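Local coordinates for protein putative exonuclease (Eubacterium rectale, PDB 3L0A) that is a putative exonuclease of the PDDEXK clan that binds zinc and probably acts as a hydrolase, its substrate not established, at residues M19-S22 against G23-F27; C36-Y39 against G40-L44; W168-D171 against I172-A175; I228-K232 against N233-E237. All blocks are in the same frame, centred on the assembly; numbering follows the deposited sequence.

Interaction 1 (M19-S22 against G23-F27); sequences MSVS and GYKDF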
loop_
_atom_site.group_PDB
_atom_site.type_symbol
_atom_site.label_atom_id
_atom_site.label_comp_id
_atom_site.label_asym_id
_atom_site.label_seq_id
_atom_site.Cartn_x
_atom_site.Cartn_y
_atom_site.Cartn_z
HETATM N N MSE A 19 13.051 19.589 -29.096
HETATM C CA MSE A 19 11.955 18.917 -28.382
HETATM C C MSE A 19 12.312 17.427 -28.317
HETATM O O MSE A 19 13.033 16.912 -29.175
HETATM C CB MSE A 19 10.626 19.111 -29.122
HETATM C CG MSE A 19 9.396 18.426 -28.515
HETATM SE SE MSE A 19 8.948 19.036 -26.767
HETATM C CE MSE A 19 9.204 20.923 -27.069
ATOM N N SER A 20 11.824 16.747 -27.294
ATOM C CA SER A 20 12.103 15.354 -27.128
ATOM C C SER A 20 10.850 14.698 -26.595
ATOM O O SER A 20 9.914 15.380 -26.145
ATOM C CB SER A 20 13.264 15.140 -26.141
ATOM O OG SER A 20 12.829 15.090 -24.779
ATOM N N VAL A 21 10.815 13.374 -26.646
ATOM C CA VAL A 21 9.650 12.687 -26.133
ATOM C C VAL A 21 9.479 13.041 -24.666
ATOM O O VAL A 21 8.364 13.242 -24.198
ATOM C CB VAL A 21 9.767 11.175 -26.276
ATOM C CG1 VAL A 21 8.752 10.465 -25.304
ATOM C CG2 VAL A 21 9.547 10.783 -27.720
ATOM N N SER A 22 10.598 13.094 -23.941
ATOM C CA SER A 22 10.571 13.410 -22.502
ATOM C C SER A 22 10.151 14.855 -22.280
ATOM O O SER A 22 9.287 15.106 -21.463
ATOM C CB SER A 22 11.923 13.138 -21.811
ATOM O OG SER A 22 11.773 13.144 -20.379
ATOM N N GLY A 23 10.748 15.787 -23.016
ATOM C CA GLY A 23 10.263 17.186 -23.059
ATOM C C GLY A 23 8.756 17.345 -23.265
ATOM O O GLY A 23 8.088 18.109 -22.576
ATOM N N TYR A 24 8.216 16.633 -24.230
ATOM C CA TYR A 24 6.818 16.759 -24.548
ATOM C C TYR A 24 5.963 16.358 -23.361
ATOM O O TYR A 24 5.067 17.091 -22.979
ATOM C CB TYR A 24 6.492 15.871 -25.739
ATOM C CG TYR A 24 5.023 15.689 -25.989
ATOM C CD1 TYR A 24 4.301 16.645 -26.688
ATOM C CD2 TYR A 24 4.359 14.555 -25.534
ATOM C CE1 TYR A 24 2.964 16.489 -26.909
ATOM C CE2 TYR A 24 3.002 14.389 -25.752
ATOM C CZ TYR A 24 2.308 15.364 -26.444
ATOM O OH TYR A 24 0.967 15.194 -26.697
ATOM N N LYS A 25 6.243 15.187 -22.780
ATOM C CA LYS A 25 5.491 14.708 -21.645
ATOM C C LYS A 25 5.536 15.673 -20.427
ATOM O O LYS A 25 4.536 15.790 -19.709
ATOM C CB LYS A 25 5.954 13.295 -21.236
ATOM C CG LYS A 25 5.613 12.150 -22.215
ATOM C CD LYS A 25 6.261 10.851 -21.748
ATOM C CE LYS A 25 5.738 9.613 -22.472
ATOM N NZ LYS A 25 6.105 8.332 -21.728
ATOM N N ASP A 26 6.667 16.359 -20.197
ATOM C CA ASP A 26 6.738 17.369 -19.116
ATOM C C ASP A 26 5.559 18.335 -19.277
ATOM O O ASP A 26 4.768 18.564 -18.345
ATOM C CB ASP A 26 8.058 18.162 -19.133
ATOM C CG ASP A 26 9.303 17.322 -18.751
ATOM O OD1 ASP A 26 9.177 16.290 -18.006
ATOM O OD2 ASP A 26 10.426 17.722 -19.207
ATOM N N PHE A 27 5.404 18.849 -20.493
ATOM C CA PHE A 27 4.297 19.729 -20.785
ATOM C C PHE A 27 2.970 19.007 -20.870
ATOM O O PHE A 27 2.020 19.432 -20.209
ATOM C CB PHE A 27 4.565 20.530 -22.051
ATOM C CG PHE A 27 5.638 21.551 -21.888
ATOM C CD1 PHE A 27 5.347 22.794 -21.337
ATOM C CD2 PHE A 27 6.941 21.275 -22.255
ATOM C CE1 PHE A 27 6.351 23.767 -21.180
ATOM C CE2 PHE A 27 7.941 22.224 -22.121
ATOM C CZ PHE A 27 7.651 23.472 -21.578
HETATM O O HOH W 1 12.764 16.375 -20.159
HETATM O O HOH W 2 9.477 13.535 -18.716
#
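Ser22 and Gly23 share the first turn of helix 21-28, a worked example of a capped helix start in which each is held by its own set of bonds. Ser22 grips the following turn in two ways. Ser22 O accepts from Asp26 N at 3.2 Å, and Ser22 OG, 2.9 Å from a water, is linked through it to Asp26 OD1; a second water donates to Asp26 OD2 but holds Ser22 OG only weakly. Gly23 N is taken by the N-cap residue: Ser20 OG accepts from it at 2.8 Å, the N-H pointing almost straight at the oxygen (171°). The hydroxyl reaches over the turn because OG stands between its own backbone N and carbonyl carbon (chi1 86°). Replacing Ser20 with an alanine would probably leave Gly23 N without its capping acceptor and the first turn more prone to fray. Gly23, lacking a side chain, suits the approach of the selenomethionine Met19, whose chain bends twice to bring SE within 3.6 Å of Tyr24 N. Val21 O accepts from Lys25 N at 3.2 Å, while the valine side chain points away and packs on Gln173, Val176 and Tyr177 of helix 170-185. Met19 and Tyr24 also rest on Ile228 of helix 211-232, and the Met19 backbone pairs with strand 126-136.

Interaction 2 (C36-Y39 against G40-L44); sequences CEFY and GMEKL. With ZN (zinc ion), chain B.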
loop_
_atom_site.group_PDB
_atom_site.type_symbol
_atom_site.label_atom_id
_atom_site.label_comp_id
_atom_site.label_asym_id
_atom_site.label_seq_id
_atom_site.Cartn_x
_atom_site.Cartn_y
_atom_site.Cartn_z
ATOM N N CYS A 36 2.189 19.582 -16.423
ATOM C CA CYS A 36 2.544 20.806 -15.705
ATOM C C CYS A 36 3.532 21.618 -16.528
ATOM O O CYS A 36 4.715 21.268 -16.626
ATOM C CB CYS A 36 3.141 20.479 -14.328
ATOM S SG CYS A 36 3.478 21.921 -13.315
ATOM N N GLU A 37 3.039 22.712 -17.099
ATOM C CA GLU A 37 3.830 23.558 -18.009
ATOM C C GLU A 37 5.017 24.249 -17.297
ATOM O O GLU A 37 6.138 24.290 -17.810
ATOM C CB GLU A 37 2.899 24.586 -18.677
ATOM C CG GLU A 37 1.752 23.917 -19.445
ATOM C CD GLU A 37 0.896 24.855 -20.286
ATOM O OE1 GLU A 37 0.819 26.044 -19.965
ATOM O OE2 GLU A 37 0.290 24.384 -21.282
ATOM N N PHE A 38 4.728 24.784 -16.117
ATOM C CA PHE A 38 5.699 25.400 -15.230
ATOM C C PHE A 38 6.874 24.466 -14.970
ATOM O O PHE A 38 8.011 24.830 -15.204
ATOM C CB PHE A 38 4.970 25.739 -13.933
ATOM C CG PHE A 38 5.832 26.377 -12.887
ATOM C CD1 PHE A 38 6.384 27.636 -13.093
ATOM C CD2 PHE A 38 6.067 25.742 -11.683
ATOM C CE1 PHE A 38 7.185 28.220 -12.119
ATOM C CE2 PHE A 38 6.862 26.315 -10.716
ATOM C CZ PHE A 38 7.425 27.539 -10.923
ATOM N N TYR A 39 6.582 23.247 -14.501
ATOM C CA TYR A 39 7.611 22.234 -14.289
ATOM C C TYR A 39 8.497 22.065 -15.502
ATOM O O TYR A 39 9.724 21.969 -15.390
ATOM C CB TYR A 39 6.961 20.904 -13.927
ATOM C CG TYR A 39 7.855 19.678 -13.959
ATOM C CD1 TYR A 39 8.823 19.464 -12.994
ATOM C CD2 TYR A 39 7.693 18.717 -14.942
ATOM C CE1 TYR A 39 9.639 18.311 -13.009
ATOM C CE2 TYR A 39 8.486 17.540 -14.969
ATOM C CZ TYR A 39 9.455 17.350 -14.002
ATOM O OH TYR A 39 10.241 16.223 -14.047
ATOM N N GLY A 40 7.867 22.062 -16.668
ATOM C CA GLY A 40 8.584 21.920 -17.905
ATOM C C GLY A 40 9.503 23.080 -18.239
ATOM O O GLY A 40 10.561 22.878 -18.869
HETATM N N MSE A 41 9.080 24.280 -17.847
HETATM C CA MSE A 41 9.843 25.512 -18.124
HETATM C C MSE A 41 10.950 25.674 -17.080
HETATM O O MSE A 41 12.059 26.037 -17.418
HETATM C CB MSE A 41 8.921 26.734 -18.109
HETATM C CG MSE A 41 7.976 26.817 -19.307
HETATM SE SE MSE A 41 8.912 27.070 -20.968
HETATM C CE MSE A 41 9.045 29.010 -20.841
ATOM N N GLU A 42 10.674 25.345 -15.816
ATOM C CA GLU A 42 11.716 25.335 -14.801
ATOM C C GLU A 42 12.841 24.301 -15.064
ATOM O O GLU A 42 14.015 24.573 -14.780
ATOM C CB GLU A 42 11.085 25.128 -13.431
ATOM C CG GLU A 42 10.122 26.236 -13.072
ATOM C CD GLU A 42 10.791 27.579 -13.045
ATOM O OE1 GLU A 42 11.547 27.837 -12.092
ATOM O OE2 GLU A 42 10.556 28.399 -13.966
ATOM N N LYS A 43 12.507 23.137 -15.624
ATOM C CA LYS A 43 13.538 22.158 -16.046
ATOM C C LYS A 43 14.442 22.688 -17.167
ATOM O O LYS A 43 15.659 22.449 -17.149
ATOM C CB LYS A 43 12.923 20.819 -16.495
ATOM C CG LYS A 43 12.684 19.825 -15.356
ATOM C CD LYS A 43 11.973 18.512 -15.853
ATOM C CE LYS A 43 12.952 17.362 -16.236
ATOM N NZ LYS A 43 12.374 16.318 -17.156
ATOM N N LEU A 44 13.837 23.381 -18.135
ATOM C CA LEU A 44 14.560 23.990 -19.251
ATOM C C LEU A 44 15.528 25.082 -18.803
ATOM O O LEU A 44 16.692 25.046 -19.188
ATOM C CB LEU A 44 13.569 24.583 -20.256
ATOM C CG LEU A 44 12.733 23.597 -21.061
ATOM C CD1 LEU A 44 11.447 24.284 -21.528
ATOM C CD2 LEU A 44 13.559 23.046 -22.243
HETATM ZN ZN ZN B . 3.312 21.409 -11.222
#
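With CG of Phe38 anti to its backbone N (chi1 179°), the ring swings along the helix, where the Glu42 chain, bent at chi2, folds over it. Glu42 CG sits above one face, 3.8 Å from the Phe38 ring centroid and 16° off the normal, a CH-pi contact, and the carboxylate stacks almost parallel to the ring, their planes 8° apart. A salt bridge from Glu42 OE2 to Arg47 probably helps hold it so. One residue further on the pattern recurs: the Lys43 chain, kinked at chi3, lays CD across a face of Tyr39, 3.3 Å from Tyr39 CZ, while Tyr39 OH is hydrogen-bonded to Asp50. With a leucine in place of Tyr39, the Lys43 methylenes would probably lose the flat face they cross and Asp50 its hydroxyl partner. Backbone hydrogen bonds knit both pairs. At the N-cap, Cys36 SG accepts from Tyr39 N at 3.6 Å while binding zinc at 2.2 Å, so the helix start and this N-H probably help stabilise the thiolate. Cys241, Cys244 and Cys247 complete the site. Helix 245-250 covers Phe38, helix 21-28 meets Tyr39 and Met41, and helix 211-232 lies against Glu37 and Met41.

Interaction 3 (W168-D171 against I172-A175); sequences WGYD and IQGA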
loop_
_atom_site.group_PDB
_atom_site.type_symbol
_atom_site.label_atom_id
_atom_site.label_comp_id
_atom_site.label_asym_id
_atom_site.label_seq_id
_atom_site.Cartn_x
_atom_site.Cartn_y
_atom_site.Cartn_z
ATOM N N TRP A 168 1.030 4.867 -19.795
ATOM C CA TRP A 168 2.232 5.658 -19.541
ATOM C C TRP A 168 2.726 6.393 -20.783
ATOM O O TRP A 168 3.814 6.982 -20.785
ATOM C CB TRP A 168 3.348 4.773 -18.975
ATOM C CG TRP A 168 3.123 4.345 -17.557
ATOM C CD1 TRP A 168 2.836 3.082 -17.119
ATOM C CD2 TRP A 168 3.196 5.172 -16.393
ATOM N NE1 TRP A 168 2.713 3.068 -15.770
ATOM C CE2 TRP A 168 2.916 4.344 -15.288
ATOM C CE3 TRP A 168 3.462 6.537 -16.183
ATOM C CZ2 TRP A 168 2.900 4.827 -13.961
ATOM C CZ3 TRP A 168 3.426 7.044 -14.846
ATOM C CH2 TRP A 168 3.153 6.181 -13.764
ATOM N N GLY A 169 1.934 6.368 -21.844
ATOM C CA GLY A 169 2.288 7.118 -23.048
ATOM C C GLY A 169 3.478 6.549 -23.819
ATOM O O GLY A 169 4.185 7.288 -24.479
ATOM N N TYR A 170 3.735 5.253 -23.732
ATOM C CA TYR A 170 4.781 4.666 -24.575
ATOM C C TYR A 170 4.299 4.543 -26.004
ATOM O O TYR A 170 5.095 4.277 -26.927
ATOM C CB TYR A 170 5.285 3.327 -24.029
ATOM C CG TYR A 170 5.855 3.468 -22.614
ATOM C CD1 TYR A 170 6.698 4.536 -22.268
ATOM C CD2 TYR A 170 5.556 2.529 -21.623
ATOM C CE1 TYR A 170 7.199 4.673 -20.922
ATOM C CE2 TYR A 170 6.050 2.658 -20.331
ATOM C CZ TYR A 170 6.877 3.725 -19.994
ATOM O OH TYR A 170 7.366 3.791 -18.726
ATOM N N ASP A 171 3.000 4.749 -26.208
ATOM C CA ASP A 171 2.512 4.895 -27.565
ATOM C C ASP A 171 3.086 6.185 -28.159
ATOM O O ASP A 171 3.472 6.173 -29.303
ATOM C CB ASP A 171 0.977 4.775 -27.678
ATOM C CG ASP A 171 0.228 5.690 -26.747
ATOM O OD1 ASP A 171 0.853 6.289 -25.830
ATOM O OD2 ASP A 171 -1.006 5.786 -26.934
ATOM N N ILE A 172 3.215 7.255 -27.370
ATOM C CA ILE A 172 3.844 8.528 -27.839
ATOM C C ILE A 172 5.311 8.275 -28.227
ATOM O O ILE A 172 5.745 8.574 -29.334
ATOM C CB ILE A 172 3.814 9.667 -26.778
ATOM C CG1 ILE A 172 2.406 9.899 -26.136
ATOM C CG2 ILE A 172 4.345 10.969 -27.363
ATOM C CD1 ILE A 172 1.400 10.678 -26.979
ATOM N N GLN A 173 6.078 7.687 -27.330
ATOM C CA GLN A 173 7.478 7.412 -27.640
ATOM C C GLN A 173 7.664 6.629 -28.948
ATOM O O GLN A 173 8.496 6.985 -29.790
ATOM C CB GLN A 173 8.140 6.648 -26.490
ATOM C CG GLN A 173 9.648 6.412 -26.679
ATOM C CD GLN A 173 10.230 5.649 -25.517
ATOM O OE1 GLN A 173 9.610 4.718 -25.048
ATOM N NE2 GLN A 173 11.413 6.052 -25.031
ATOM N N GLY A 174 6.903 5.551 -29.101
ATOM C CA GLY A 174 6.999 4.744 -30.291
ATOM C C GLY A 174 6.705 5.520 -31.566
ATOM O O GLY A 174 7.458 5.415 -32.526
ATOM N N ALA A 175 5.627 6.317 -31.539
ATOM C CA ALA A 175 5.177 7.113 -32.686
ATOM C C ALA A 175 6.217 8.086 -33.192
ATOM O O ALA A 175 6.426 8.178 -34.425
ATOM C CB ALA A 175 3.906 7.842 -32.382
#
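Gly169 hands one helix over to the next: it is the C-prime residue of the Schellman motif that ends helix 164-167, and at the same time the N-cap of helix 170-185, with Ile172 and Gln173 on the receiving turn. Its positive phi, which favours glycine, lets the chain reverse so that Tyr170 N returns to Val165 O and Gly169 N to Arg166 O. Gly169 O takes two weak bonds, from Ile172 N at 3.0 Å and Gln173 N at 3.4 Å. Tyr170 comes next; its O accepts from Gly174 N at 3.1 Å. Its ring runs beside the extended Gln173 chain, both pointing the same way, with CD1 4.0 Å from Gln173 OE1 and the ring and amide planes 30° apart. Lys145 ties the two together, making a cation-pi contact with the ring and a hydrogen bond to Gln173 OE1. Asp171 O continues the helical pattern by accepting from Ala175 N at 3.1 Å. Asp171 CG sits between its backbone N and carbonyl carbon (chi1 53°), which turns the carboxylate back over the helix start, where OD1 makes a weak, strongly bent bond to Ile172 N at 3.0 Å.

Interaction 4 (I228-K232 against N233-E237); sequences ILRVK and NGEVE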
loop_
_atom_site.group_PDB
_atom_site.type_symbol
_atom_site.label_atom_id
_atom_site.label_comp_id
_atom_site.label_asym_id
_atom_site.label_seq_id
_atom_site.Cartn_x
_atom_site.Cartn_y
_atom_site.Cartn_z
ATOM N N ILE A 228 2.148 24.006 -26.481
ATOM C CA ILE A 228 3.521 23.780 -26.010
ATOM C C ILE A 228 4.456 24.836 -26.629
ATOM O O ILE A 228 5.118 25.577 -25.912
ATOM C CB ILE A 228 4.050 22.310 -26.327
ATOM C CG1 ILE A 228 3.279 21.254 -25.525
ATOM C CG2 ILE A 228 5.582 22.163 -26.066
ATOM C CD1 ILE A 228 3.289 19.852 -26.169
ATOM N N LEU A 229 4.497 24.932 -27.950
ATOM C CA LEU A 229 5.407 25.896 -28.582
ATOM C C LEU A 229 5.220 27.332 -28.078
ATOM O O LEU A 229 6.197 28.069 -27.888
ATOM C CB LEU A 229 5.302 25.838 -30.114
ATOM C CG LEU A 229 6.048 24.634 -30.691
ATOM C CD1 LEU A 229 5.575 24.320 -32.119
ATOM C CD2 LEU A 229 7.559 24.908 -30.613
ATOM N N ARG A 230 3.977 27.729 -27.837
ATOM C CA ARG A 230 3.676 29.067 -27.307
ATOM C C ARG A 230 4.360 29.240 -25.953
ATOM O O ARG A 230 5.057 30.223 -25.708
ATOM C CB ARG A 230 2.151 29.290 -27.182
ATOM C CG ARG A 230 1.467 29.880 -28.443
ATOM C CD ARG A 230 -0.041 29.519 -28.566
ATOM N NE ARG A 230 -0.885 30.040 -27.481
ATOM C CZ ARG A 230 -1.962 29.412 -27.012
ATOM N NH1 ARG A 230 -2.328 28.241 -27.521
ATOM N NH2 ARG A 230 -2.668 29.946 -26.029
ATOM N N VAL A 231 4.181 28.254 -25.068
ATOM C CA VAL A 231 4.753 28.350 -23.715
ATOM C C VAL A 231 6.320 28.384 -23.684
ATOM O O VAL A 231 6.916 29.241 -23.023
ATOM C CB VAL A 231 4.217 27.249 -22.777
ATOM C CG1 VAL A 231 4.678 27.521 -21.370
ATOM C CG2 VAL A 231 2.694 27.175 -22.818
ATOM N N LYS A 232 6.971 27.472 -24.406
ATOM C CA LYS A 232 8.441 27.419 -24.474
ATOM C C LYS A 232 9.061 28.685 -25.050
ATOM O O LYS A 232 10.205 28.986 -24.748
ATOM C CB LYS A 232 8.888 26.204 -25.298
ATOM C CG LYS A 232 10.417 26.013 -25.490
ATOM C CD LYS A 232 10.686 24.656 -26.195
ATOM C CE LYS A 232 12.178 24.290 -26.398
ATOM N NZ LYS A 232 12.350 23.044 -27.275
ATOM N N ASN A 233 8.313 29.416 -25.869
ATOM C CA ASN A 233 8.837 30.638 -26.500
ATOM C C ASN A 233 8.525 31.938 -25.757
ATOM O O ASN A 233 8.695 33.010 -26.308
ATOM C CB ASN A 233 8.327 30.750 -27.948
ATOM C CG ASN A 233 8.946 29.701 -28.889
ATOM O OD1 ASN A 233 9.150 28.519 -28.530
ATOM N ND2 ASN A 233 9.226 30.131 -30.114
ATOM N N GLY A 234 8.059 31.844 -24.515
ATOM C CA GLY A 234 7.825 33.033 -23.681
ATOM C C GLY A 234 6.663 33.896 -24.142
ATOM O O GLY A 234 6.547 35.073 -23.750
ATOM N N GLU A 235 5.798 33.295 -24.960
ATOM C CA GLU A 235 4.687 33.984 -25.619
ATOM C C GLU A 235 3.451 33.926 -24.718
ATOM O O GLU A 235 2.554 34.760 -24.838
ATOM C CB GLU A 235 4.442 33.329 -26.993
ATOM C CG GLU A 235 3.229 33.788 -27.814
ATOM C CD GLU A 235 3.283 33.281 -29.285
ATOM O OE1 GLU A 235 4.346 32.790 -29.745
ATOM O OE2 GLU A 235 2.255 33.372 -29.988
ATOM N N VAL A 236 3.411 32.942 -23.817
ATOM C CA VAL A 236 2.400 32.908 -22.758
ATOM C C VAL A 236 2.980 32.357 -21.462
ATOM O O VAL A 236 3.917 31.548 -21.484
ATOM C CB VAL A 236 1.147 32.029 -23.092
ATOM C CG1 VAL A 236 0.201 32.745 -24.009
ATOM C CG2 VAL A 236 1.551 30.683 -23.665
ATOM N N GLU A 237 2.391 32.792 -20.344
ATOM C CA GLU A 237 2.771 32.320 -19.026
ATOM C C GLU A 237 2.308 30.843 -18.864
ATOM O O GLU A 237 1.138 30.506 -19.114
ATOM C CB GLU A 237 2.197 33.240 -17.924
HETATM O O HOH W 3 6.585 31.271 -21.230
#
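Arg230 O receives Glu235 N at 3.2 Å and Val231 O receives Gly234 N at 3.2 Å, the bond pair of a Schellman motif in which Gly234, at positive phi, ends helix 211-232 and turns the chain back beside it. The last regular helical bond, Asn233 N to Leu229 O, is also retained, at 3.2 Å. Among the side chains, Val236 closes against the helix. Its CG2 lies between its backbone N and carbonyl carbon (chi1 to CG1 -79°), which turns it onto Val231 CG2 at 3.8 Å, the two valines crossing at about a right angle, and onto CB of Arg230. The valine pair thus packs the chain beyond the turn against the helix. The Asn233 side chain crosses that of Lys232 at a slant, with its CB and amide carbon close to Leu229 O; OD1 and that carbonyl oxygen are both acceptors and make no bond. The aliphatic start of Arg230 also crosses the extended Glu235 chain, Arg230 CG lying 3.9 Å from Glu235 OE2. A water donates to both Val231 O and Val236 O, each at 2.7 Å, and so bridges the helix end to the returning loop. Val231 faces inward and touches Phe27, Glu37 and Met41. Arg230 has two conformers, so the 5.2 Å between its NE and Glu235 OE2 in one of them is a doubtful guide; any attraction is probably mild, and backbone bonds, the valine pair and one water define the turn.

How the interactions relate
Interaction 1 touches all three of the others and lies between interaction 3 and the pair 2 and 4. Towards interaction 2, Asp26 OD2 forms a salt bridge with Lys43 NZ at 3.2 Å; towards interaction 3, Lys25 NZ probably donates a hydrogen bond to Trp168 O at 2.8 Å; towards interaction 4, Tyr24 CD1 packs on Ile228 CD1 at 3.4 Å. Interactions 2 and 4 also meet, Met41 SE lying 3.6 Å from Lys232 CA. Interaction 3 stays apart from both, its nearest atoms about 11 Å from interaction 2 and about 9 Å from interaction 4. Zinc is bound in interaction 2; the side chains of Asp26 and Val231 lie about 10 and 12 Å from it.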